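Local coordinates for protein muconate lactonizing enzyme (Corynebacterium glutamicum, PDB 3I4K) that belongs to the enolase superfamily, joining an N-terminal alpha/beta domain to a TIM-barrel-like domain that holds a magnesium ion, at residues D5-S13 with A78-S87; L336-E344 with G361-Y372. All coordinates share one frame; numbering follows the deposited sequence.

Contact 1: residues D5-S13 with A78-S87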
loop_
_atom_site.group_PDB
_atom_site.type_symbol
_atom_site.label_atom_id
_atom_site.label_comp_id
_atom_site.label_asym_id
_atom_site.label_seq_id
_atom_site.Cartn_x
_atom_site.Cartn_y
_atom_site.Cartn_z
ATOM N N ASP A 5 -6.641 6.765 26.792
ATOM C CA ASP A 5 -7.989 7.228 26.357
ATOM C C ASP A 5 -8.478 6.455 25.137
ATOM O O ASP A 5 -9.609 5.970 25.101
ATOM C CB ASP A 5 -7.955 8.716 26.014
ATOM C CG ASP A 5 -9.333 9.264 25.666
ATOM O OD1 ASP A 5 -10.189 9.342 26.575
ATOM O OD2 ASP A 5 -9.562 9.607 24.484
ATOM N N LEU A 6 -7.617 6.353 24.132
ATOM C CA LEU A 6 -7.950 5.649 22.901
ATOM C C LEU A 6 -7.451 4.217 23.059
ATOM O O LEU A 6 -7.414 3.440 22.105
ATOM C CB LEU A 6 -7.256 6.342 21.726
ATOM C CG LEU A 6 -7.832 6.224 20.315
ATOM C CD1 LEU A 6 -9.281 6.683 20.297
ATOM C CD2 LEU A 6 -6.991 7.078 19.368
ATOM N N THR A 7 -7.076 3.885 24.291
ATOM C CA THR A 7 -6.564 2.566 24.642
ATOM C C THR A 7 -7.588 1.449 24.403
ATOM O O THR A 7 -8.796 1.688 24.434
ATOM C CB THR A 7 -6.143 2.539 26.129
ATOM O OG1 THR A 7 -5.220 3.608 26.385
ATOM C CG2 THR A 7 -5.482 1.218 26.476
ATOM N N ILE A 8 -7.093 0.238 24.148
ATOM C CA ILE A 8 -7.952 -0.925 23.928
ATOM C C ILE A 8 -8.068 -1.660 25.259
ATOM O O ILE A 8 -7.090 -2.233 25.748
ATOM C CB ILE A 8 -7.358 -1.907 22.874
ATOM C CG1 ILE A 8 -7.540 -1.350 21.464
ATOM C CG2 ILE A 8 -8.056 -3.259 22.961
ATOM C CD1 ILE A 8 -6.821 -0.067 21.219
ATOM N N GLN A 9 -9.265 -1.644 25.835
ATOM C CA GLN A 9 -9.496 -2.284 27.125
ATOM C C GLN A 9 -9.828 -3.757 26.979
ATOM O O GLN A 9 -9.367 -4.588 27.761
ATOM C CB GLN A 9 -10.648 -1.599 27.870
ATOM C CG GLN A 9 -10.538 -0.085 27.968
ATOM C CD GLN A 9 -9.275 0.376 28.677
ATOM O OE1 GLN A 9 -9.078 0.108 29.865
ATOM N NE2 GLN A 9 -8.409 1.074 27.947
ATOM N N LYS A 10 -10.623 -4.081 25.968
ATOM C CA LYS A 10 -11.041 -5.458 25.779
ATOM C C LYS A 10 -11.376 -5.796 24.327
ATOM O O LYS A 10 -11.723 -4.922 23.534
ATOM C CB LYS A 10 -12.257 -5.711 26.684
ATOM C CG LYS A 10 -12.903 -7.084 26.583
ATOM C CD LYS A 10 -14.141 -7.179 27.485
ATOM C CE LYS A 10 -15.187 -6.126 27.127
ATOM N NZ LYS A 10 -16.416 -6.212 27.974
ATOM N N VAL A 11 -11.254 -7.076 23.991
ATOM C CA VAL A 11 -11.570 -7.576 22.658
ATOM C C VAL A 11 -12.358 -8.869 22.836
ATOM O O VAL A 11 -11.885 -9.799 23.484
ATOM C CB VAL A 11 -10.295 -7.886 21.845
ATOM C CG1 VAL A 11 -9.646 -6.601 21.359
ATOM C CG2 VAL A 11 -9.327 -8.645 22.705
ATOM N N GLU A 12 -13.561 -8.921 22.273
ATOM C CA GLU A 12 -14.404 -10.107 22.383
ATOM C C GLU A 12 -14.663 -10.709 21.010
ATOM O O GLU A 12 -14.611 -10.009 20.004
ATOM C CB GLU A 12 -15.755 -9.759 23.017
ATOM C CG GLU A 12 -15.686 -9.056 24.365
ATOM C CD GLU A 12 -17.070 -8.813 24.958
ATOM O OE1 GLU A 12 -17.947 -8.287 24.235
ATOM O OE2 GLU A 12 -17.275 -9.147 26.147
ATOM N N SER A 13 -14.956 -12.006 20.978
ATOM C CA SER A 13 -15.240 -12.699 19.724
ATOM C C SER A 13 -16.479 -13.573 19.878
ATOM O O SER A 13 -16.551 -14.412 20.777
ATOM C CB SER A 13 -14.045 -13.564 19.302
ATOM O OG SER A 13 -13.769 -14.578 20.255
ATOM N N ALA A 78 -5.706 -11.378 20.320
ATOM C CA ALA A 78 -6.315 -10.385 21.200
ATOM C C ALA A 78 -5.399 -9.867 22.307
ATOM O O ALA A 78 -5.213 -8.660 22.459
ATOM C CB ALA A 78 -7.579 -10.958 21.802
ATOM N N PRO A 79 -4.804 -10.775 23.086
ATOM C CA PRO A 79 -3.917 -10.358 24.173
ATOM C C PRO A 79 -2.795 -9.411 23.779
ATOM O O PRO A 79 -2.149 -8.818 24.645
ATOM C CB PRO A 79 -3.396 -11.686 24.724
ATOM C CG PRO A 79 -3.444 -12.589 23.532
ATOM C CD PRO A 79 -4.780 -12.239 22.932
ATOM N N VAL A 80 -2.554 -9.266 22.480
ATOM C CA VAL A 80 -1.491 -8.378 22.030
ATOM C C VAL A 80 -1.994 -6.940 22.005
ATOM O O VAL A 80 -1.245 -6.009 22.298
ATOM C CB VAL A 80 -0.973 -8.763 20.606
ATOM C CG1 VAL A 80 0.139 -7.804 20.181
ATOM C CG2 VAL A 80 -0.445 -10.206 20.601
ATOM N N LEU A 81 -3.268 -6.772 21.670
ATOM C CA LEU A 81 -3.879 -5.448 21.585
ATOM C C LEU A 81 -4.110 -4.746 22.922
ATOM O O LEU A 81 -3.901 -3.537 23.046
ATOM C CB LEU A 81 -5.225 -5.536 20.869
ATOM C CG LEU A 81 -5.300 -5.884 19.386
ATOM C CD1 LEU A 81 -4.631 -7.217 19.108
ATOM C CD2 LEU A 81 -6.757 -5.919 18.991
ATOM N N ILE A 82 -4.561 -5.511 23.911
ATOM C CA ILE A 82 -4.882 -4.985 25.234
ATOM C C ILE A 82 -3.830 -4.081 25.862
ATOM O O ILE A 82 -2.656 -4.437 25.960
ATOM C CB ILE A 82 -5.213 -6.142 26.198
ATOM C CG1 ILE A 82 -6.425 -6.906 25.664
ATOM C CG2 ILE A 82 -5.506 -5.602 27.598
ATOM C CD1 ILE A 82 -6.755 -8.148 26.435
ATOM N N GLY A 83 -4.271 -2.900 26.282
ATOM C CA GLY A 83 -3.372 -1.951 26.908
ATOM C C GLY A 83 -2.643 -1.044 25.936
ATOM O O GLY A 83 -1.742 -0.306 26.339
ATOM N N ARG A 84 -3.027 -1.091 24.663
ATOM C CA ARG A 84 -2.387 -0.258 23.643
ATOM C C ARG A 84 -3.403 0.618 22.932
ATOM O O ARG A 84 -4.577 0.266 22.853
ATOM C CB ARG A 84 -1.661 -1.135 22.619
ATOM C CG ARG A 84 -0.551 -1.974 23.222
ATOM C CD ARG A 84 0.110 -2.871 22.192
ATOM N NE ARG A 84 0.851 -2.111 21.188
ATOM C CZ ARG A 84 1.573 -2.673 20.224
ATOM N NH1 ARG A 84 1.647 -3.997 20.139
ATOM N NH2 ARG A 84 2.222 -1.916 19.348
ATOM N N ALA A 85 -2.951 1.760 22.422
ATOM C CA ALA A 85 -3.838 2.677 21.710
ATOM C C ALA A 85 -4.184 2.089 20.345
ATOM O O ALA A 85 -3.330 1.505 19.681
ATOM C CB ALA A 85 -3.162 4.038 21.541
ATOM N N VAL A 86 -5.435 2.243 19.927
ATOM C CA VAL A 86 -5.875 1.718 18.643
ATOM C C VAL A 86 -5.166 2.480 17.522
ATOM O O VAL A 86 -5.135 2.032 16.373
ATOM C CB VAL A 86 -7.412 1.853 18.480
ATOM C CG1 VAL A 86 -7.780 3.289 18.194
ATOM C CG2 VAL A 86 -7.912 0.937 17.365
ATOM N N SER A 87 -4.593 3.630 17.870
ATOM C CA SER A 87 -3.880 4.454 16.908
ATOM C C SER A 87 -2.493 3.873 16.622
ATOM O O SER A 87 -1.691 4.475 15.916
ATOM C CB SER A 87 -3.756 5.897 17.423
ATOM O OG SER A 87 -2.940 5.974 18.580
#

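Contact 2: residues L336-E344 with G361-Y372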
loop_
_atom_site.group_PDB
_atom_site.type_symbol
_atom_site.label_atom_id
_atom_site.label_comp_id
_atom_site.label_asym_id
_atom_site.label_seq_id
_atom_site.Cartn_x
_atom_site.Cartn_y
_atom_site.Cartn_z
ATOM N N LEU A 336 -27.850 -13.606 2.968
ATOM C CA LEU A 336 -28.342 -13.888 4.308
ATOM C C LEU A 336 -29.859 -13.713 4.342
ATOM O O LEU A 336 -30.403 -12.793 3.728
ATOM C CB LEU A 336 -27.705 -12.933 5.314
ATOM C CG LEU A 336 -26.181 -12.872 5.363
ATOM C CD1 LEU A 336 -25.751 -11.757 6.298
ATOM C CD2 LEU A 336 -25.627 -14.206 5.823
ATOM N N LYS A 337 -30.542 -14.595 5.059
ATOM C CA LYS A 337 -31.992 -14.508 5.158
ATOM C C LYS A 337 -32.361 -13.447 6.200
ATOM O O LYS A 337 -33.499 -12.981 6.260
ATOM C CB LYS A 337 -32.569 -15.876 5.539
ATOM C CG LYS A 337 -34.084 -15.957 5.507
ATOM C CD LYS A 337 -34.568 -17.386 5.708
ATOM C CE LYS A 337 -34.027 -17.986 7.001
ATOM N NZ LYS A 337 -34.406 -17.193 8.213
ATOM N N ASP A 338 -31.379 -13.061 7.008
ATOM C CA ASP A 338 -31.579 -12.052 8.041
ATOM C C ASP A 338 -30.250 -11.350 8.316
ATOM O O ASP A 338 -29.200 -11.804 7.860
ATOM C CB ASP A 338 -32.121 -12.713 9.311
ATOM C CG ASP A 338 -32.476 -11.709 10.389
ATOM O OD1 ASP A 338 -33.002 -10.629 10.056
ATOM O OD2 ASP A 338 -32.247 -12.005 11.578
ATOM N N THR A 339 -30.287 -10.244 9.051
ATOM C CA THR A 339 -29.067 -9.509 9.352
ATOM C C THR A 339 -28.929 -9.148 10.831
ATOM O O THR A 339 -29.663 -9.657 11.678
ATOM C CB THR A 339 -28.981 -8.224 8.485
ATOM O OG1 THR A 339 -27.940 -7.372 8.980
ATOM C CG2 THR A 339 -30.298 -7.477 8.496
ATOM N N TYR A 340 -27.962 -8.290 11.136
ATOM C CA TYR A 340 -27.713 -7.830 12.497
ATOM C C TYR A 340 -26.962 -6.515 12.398
ATOM O O TYR A 340 -26.071 -6.229 13.198
ATOM C CB TYR A 340 -26.869 -8.847 13.271
ATOM C CG TYR A 340 -25.556 -9.202 12.611
ATOM C CD1 TYR A 340 -25.528 -9.925 11.420
ATOM C CD2 TYR A 340 -24.341 -8.818 13.177
ATOM C CE1 TYR A 340 -24.325 -10.257 10.809
ATOM C CE2 TYR A 340 -23.129 -9.143 12.570
ATOM C CZ TYR A 340 -23.133 -9.863 11.387
ATOM O OH TYR A 340 -21.949 -10.191 10.773
ATOM N N ILE A 341 -27.349 -5.704 11.420
ATOM C CA ILE A 341 -26.672 -4.443 11.191
ATOM C C ILE A 341 -27.514 -3.162 11.284
ATOM O O ILE A 341 -27.025 -2.073 10.974
ATOM C CB ILE A 341 -25.939 -4.505 9.823
ATOM C CG1 ILE A 341 -24.568 -3.857 9.958
ATOM C CG2 ILE A 341 -26.765 -3.853 8.727
ATOM C CD1 ILE A 341 -23.707 -4.490 11.032
ATOM N N VAL A 342 -28.764 -3.280 11.719
ATOM C CA VAL A 342 -29.639 -2.108 11.851
ATOM C C VAL A 342 -30.020 -1.494 10.501
ATOM O O VAL A 342 -31.165 -1.617 10.062
ATOM C CB VAL A 342 -28.980 -1.009 12.724
ATOM C CG1 VAL A 342 -29.878 0.214 12.790
ATOM C CG2 VAL A 342 -28.714 -1.542 14.119
ATOM N N GLN A 343 -29.071 -0.827 9.849
ATOM C CA GLN A 343 -29.339 -0.215 8.549
ATOM C C GLN A 343 -29.368 -1.268 7.456
ATOM O O GLN A 343 -29.016 -2.423 7.682
ATOM C CB GLN A 343 -28.270 0.823 8.201
ATOM C CG GLN A 343 -28.147 1.947 9.203
ATOM C CD GLN A 343 -26.938 1.797 10.098
ATOM O OE1 GLN A 343 -26.715 0.741 10.695
ATOM N NE2 GLN A 343 -26.148 2.859 10.200
ATOM N N GLU A 344 -29.793 -0.859 6.268
ATOM C CA GLU A 344 -29.847 -1.759 5.128
ATOM C C GLU A 344 -28.973 -1.200 4.013
ATOM O O GLU A 344 -28.819 0.015 3.883
ATOM C CB GLU A 344 -31.283 -1.906 4.631
ATOM C CG GLU A 344 -32.226 -2.489 5.662
ATOM C CD GLU A 344 -33.615 -2.727 5.108
ATOM O OE1 GLU A 344 -34.472 -3.237 5.863
ATOM O OE2 GLU A 344 -33.852 -2.406 3.921
ATOM N N GLY A 361 -19.740 2.480 8.584
ATOM C CA GLY A 361 -20.903 3.132 8.006
ATOM C C GLY A 361 -22.151 2.329 8.315
ATOM O O GLY A 361 -23.207 2.514 7.705
ATOM N N VAL A 362 -22.025 1.416 9.269
ATOM C CA VAL A 362 -23.148 0.584 9.655
ATOM C C VAL A 362 -22.956 0.104 11.092
ATOM O O VAL A 362 -21.857 -0.287 11.485
ATOM C CB VAL A 362 -23.296 -0.604 8.684
ATOM C CG1 VAL A 362 -22.341 -1.726 9.053
ATOM C CG2 VAL A 362 -24.727 -1.058 8.661
ATOM N N ASP A 363 -24.027 0.154 11.881
ATOM C CA ASP A 363 -23.961 -0.251 13.283
ATOM C C ASP A 363 -24.577 -1.621 13.502
ATOM O O ASP A 363 -25.468 -2.029 12.768
ATOM C CB ASP A 363 -24.682 0.773 14.158
ATOM C CG ASP A 363 -24.694 2.156 13.544
ATOM O OD1 ASP A 363 -25.553 2.412 12.672
ATOM O OD2 ASP A 363 -23.837 2.979 13.921
ATOM N N VAL A 364 -24.106 -2.326 14.523
ATOM C CA VAL A 364 -24.621 -3.655 14.811
ATOM C C VAL A 364 -25.871 -3.600 15.675
ATOM O O VAL A 364 -26.068 -2.654 16.435
ATOM C CB VAL A 364 -23.570 -4.512 15.538
ATOM C CG1 VAL A 364 -22.305 -4.614 14.696
ATOM C CG2 VAL A 364 -23.255 -3.904 16.887
ATOM N N ASP A 365 -26.717 -4.616 15.537
ATOM C CA ASP A 365 -27.944 -4.728 16.319
ATOM C C ASP A 365 -27.672 -5.821 17.343
ATOM O O ASP A 365 -27.883 -7.003 17.070
ATOM C CB ASP A 365 -29.116 -5.145 15.428
ATOM C CG ASP A 365 -30.408 -5.356 16.216
ATOM O OD1 ASP A 365 -30.365 -6.020 17.275
ATOM O OD2 ASP A 365 -31.466 -4.872 15.768
HETATM N N MSE A 366 -27.202 -5.422 18.520
HETATM C CA MSE A 366 -26.876 -6.371 19.574
HETATM C C MSE A 366 -27.932 -7.420 19.882
HETATM O O MSE A 366 -27.608 -8.508 20.365
HETATM C CB MSE A 366 -26.504 -5.621 20.849
HETATM C CG MSE A 366 -25.096 -5.069 20.798
HETATM SE SE MSE A 366 -23.867 -6.473 20.270
HETATM C CE MSE A 366 -23.338 -7.101 22.030
ATOM N N ASP A 367 -29.192 -7.102 19.612
ATOM C CA ASP A 367 -30.256 -8.060 19.867
ATOM C C ASP A 367 -30.126 -9.214 18.891
ATOM O O ASP A 367 -30.126 -10.381 19.292
ATOM C CB ASP A 367 -31.630 -7.399 19.721
ATOM C CG ASP A 367 -31.940 -6.449 20.862
ATOM O OD1 ASP A 367 -31.834 -6.877 22.031
ATOM O OD2 ASP A 367 -32.293 -5.280 20.594
ATOM N N LYS A 368 -30.009 -8.886 17.607
ATOM C CA LYS A 368 -29.871 -9.911 16.583
ATOM C C LYS A 368 -28.516 -10.599 16.677
ATOM O O LYS A 368 -28.379 -11.762 16.304
ATOM C CB LYS A 368 -30.086 -9.307 15.196
ATOM C CG LYS A 368 -31.537 -8.931 14.946
ATOM C CD LYS A 368 -31.778 -8.510 13.512
ATOM C CE LYS A 368 -33.256 -8.279 13.258
ATOM N NZ LYS A 368 -33.518 -7.862 11.851
ATOM N N VAL A 369 -27.519 -9.885 17.187
ATOM C CA VAL A 369 -26.194 -10.463 17.356
ATOM C C VAL A 369 -26.310 -11.530 18.437
ATOM O O VAL A 369 -25.792 -12.640 18.296
ATOM C CB VAL A 369 -25.168 -9.406 17.810
ATOM C CG1 VAL A 369 -23.904 -10.090 18.321
ATOM C CG2 VAL A 369 -24.834 -8.478 16.654
ATOM N N ASN A 370 -26.996 -11.179 19.519
ATOM C CA ASN A 370 -27.207 -12.095 20.631
ATOM C C ASN A 370 -28.068 -13.269 20.177
ATOM O O ASN A 370 -27.832 -14.413 20.567
ATOM C CB ASN A 370 -27.898 -11.360 21.782
ATOM C CG ASN A 370 -26.957 -10.445 22.537
ATOM O OD1 ASN A 370 -27.389 -9.474 23.161
ATOM N ND2 ASN A 370 -25.663 -10.758 22.501
ATOM N N PHE A 371 -29.056 -12.975 19.337
ATOM C CA PHE A 371 -29.972 -13.987 18.828
ATOM C C PHE A 371 -29.270 -15.064 18.016
ATOM O O PHE A 371 -29.578 -16.250 18.144
ATOM C CB PHE A 371 -31.049 -13.339 17.957
ATOM C CG PHE A 371 -32.059 -14.318 17.414
ATOM C CD1 PHE A 371 -32.873 -15.048 18.277
ATOM C CD2 PHE A 371 -32.197 -14.508 16.043
ATOM C CE1 PHE A 371 -33.815 -15.957 17.781
ATOM C CE2 PHE A 371 -33.134 -15.413 15.535
ATOM C CZ PHE A 371 -33.945 -16.139 16.407
ATOM N N TYR A 372 -28.327 -14.642 17.182
ATOM C CA TYR A 372 -27.600 -15.567 16.324
ATOM C C TYR A 372 -26.309 -16.117 16.901
ATOM O O TYR A 372 -25.609 -16.882 16.239
ATOM C CB TYR A 372 -27.332 -14.896 14.979
ATOM C CG TYR A 372 -28.576 -14.775 14.140
ATOM C CD1 TYR A 372 -29.195 -15.910 13.619
ATOM C CD2 TYR A 372 -29.161 -13.535 13.898
ATOM C CE1 TYR A 372 -30.369 -15.817 12.878
ATOM C CE2 TYR A 372 -30.336 -13.428 13.158
ATOM C CZ TYR A 372 -30.936 -14.574 12.651
ATOM O OH TYR A 372 -32.103 -14.483 11.923
#

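Contact 1: residues D5-S13 with A78-S87
In the N-terminal alpha/beta domain of this enolase-superfamily protein, Leu6, Thr7 and Ile8, where the chain leads into strand 8-25, run antiparallel to Gly83-Val86, the chain that leaves helix 66-81. Thr7 and Ala85 form a single bridge, a non-hydrogen-bonded pair. On one flank of it Val86 N donates to Leu6 O over 3.2 Å, nearly straight at 167° but from above the carbonyl plane. The bond on the other flank, from Ile8 N to Arg84 O, is less certain because the model is too tight there. Gly83 N reaches Ile8 O at 2.9 Å, in the carbonyl plane. Gly83 lies in the type II turn Leu81-Arg84, and its own positive phi, 87°, suits a glycine.

Ile8 and Val11 both direct CB toward the helix end, since the classic bulge at Gln9 and Lys10, opposite His42, adds a residue between them. Val11 CG1 lies 3.8 Å from Leu81 CD2, the two side chains crossing at about a right angle. Ile8 turns CG2 anti to its own N, which lays that methyl 4.2 Å from Leu81 CB. Further along, Leu6 CG packs on Val86 CG1 at 3.6 Å, and Thr7 CG2 rests against Gly83 C at 3.7 Å. Helix 104-121 takes part as well, with Val110 on Leu81 and Met114 on Val86. Arg84 turns its CB away from 5-13, and its guanidinium forms salt bridges, NH1 with Asp95 and NH2 with Glu88.

Backbone amides and carbonyls thus pair along Leu6-Ile8, while the buried Ile8, Leu81 and Val86 and the partly exposed Val11 supply an apolar face.

Contact 2: residues L336-E344 with G361-Y372
The backbones of 336-344, which is without regular structure, and 361-372 come closest at Ile341 and Val364, their CA atoms 4.2 Å apart, and Asp365 N bonds to Tyr340 O at 2.9 Å, steeply from above the carbonyl plane. The same oxygen receives a CA-H...O contact from Val364.

Asp338 holds CG anti to its backbone N (chi1 -175°), which extends the carboxylate toward helix 366-372. Its OD1 makes a salt bridge with Lys368 NZ, long at 3.3 Å, while OD2 lies at the edge of the Tyr372 ring and takes a bond from Tyr372 OH, though the position of OD2 is doubtful. The extended chain of Lys368 carries NZ to that carboxylate, and nearer its root CB packs on Tyr340 CB at 3.8 Å. Beside it, Val369 CG2 approaches Tyr340 CD2 to 3.5 Å; the hydroxyl of that tyrosine is hydrogen-bonded with Glu52 OE2. Ile341 CD1 touches Val364 CG1 at 3.9 Å, and Val342 CG2 lies against Asp365 CB. At the far end the Gln343 amide and Asp363 carboxylate are almost coplanar, 6° apart. Gln343 OE1 accepts Asp363 N on a lone pair at 3.0 Å, whereas Gln343 NE2 reaches Asp363 OD1 by a weak bond.

Asp365 is the N-cap of helix 366-372: its OD1 takes Lys368 N at 2.9 Å and, weakly, Asp367 N. With Leu16, Leu38 and Tyr50 of the N-terminal sheet against this region, the arrangement is that of the enolase superfamily, in which the C-terminal segment returns from the barrel to pack on the N-terminal domain.

From the N terminus, the chain builds strands 8-25, 30-43 and 48-53 and helix 66-81 before contact 1 closes this long loop, joining the lead into strand 8-25 to the helix exit. Helices 89-99 and 104-121 follow, and then the barrel, whose Asp200, Glu226 and Asp251 bind the magnesium ion. Contact 2 opens only after helix 332-335 and closes a short loop around strands 347-348 and 351-353. The two are therefore in series and neither encloses the other. Their centres lie 24 Å apart, yet strand 8-25 serves both: beyond contact 1 it reaches Leu16, Val18 and Pro19, which pack against segments 336-344 and 361-372.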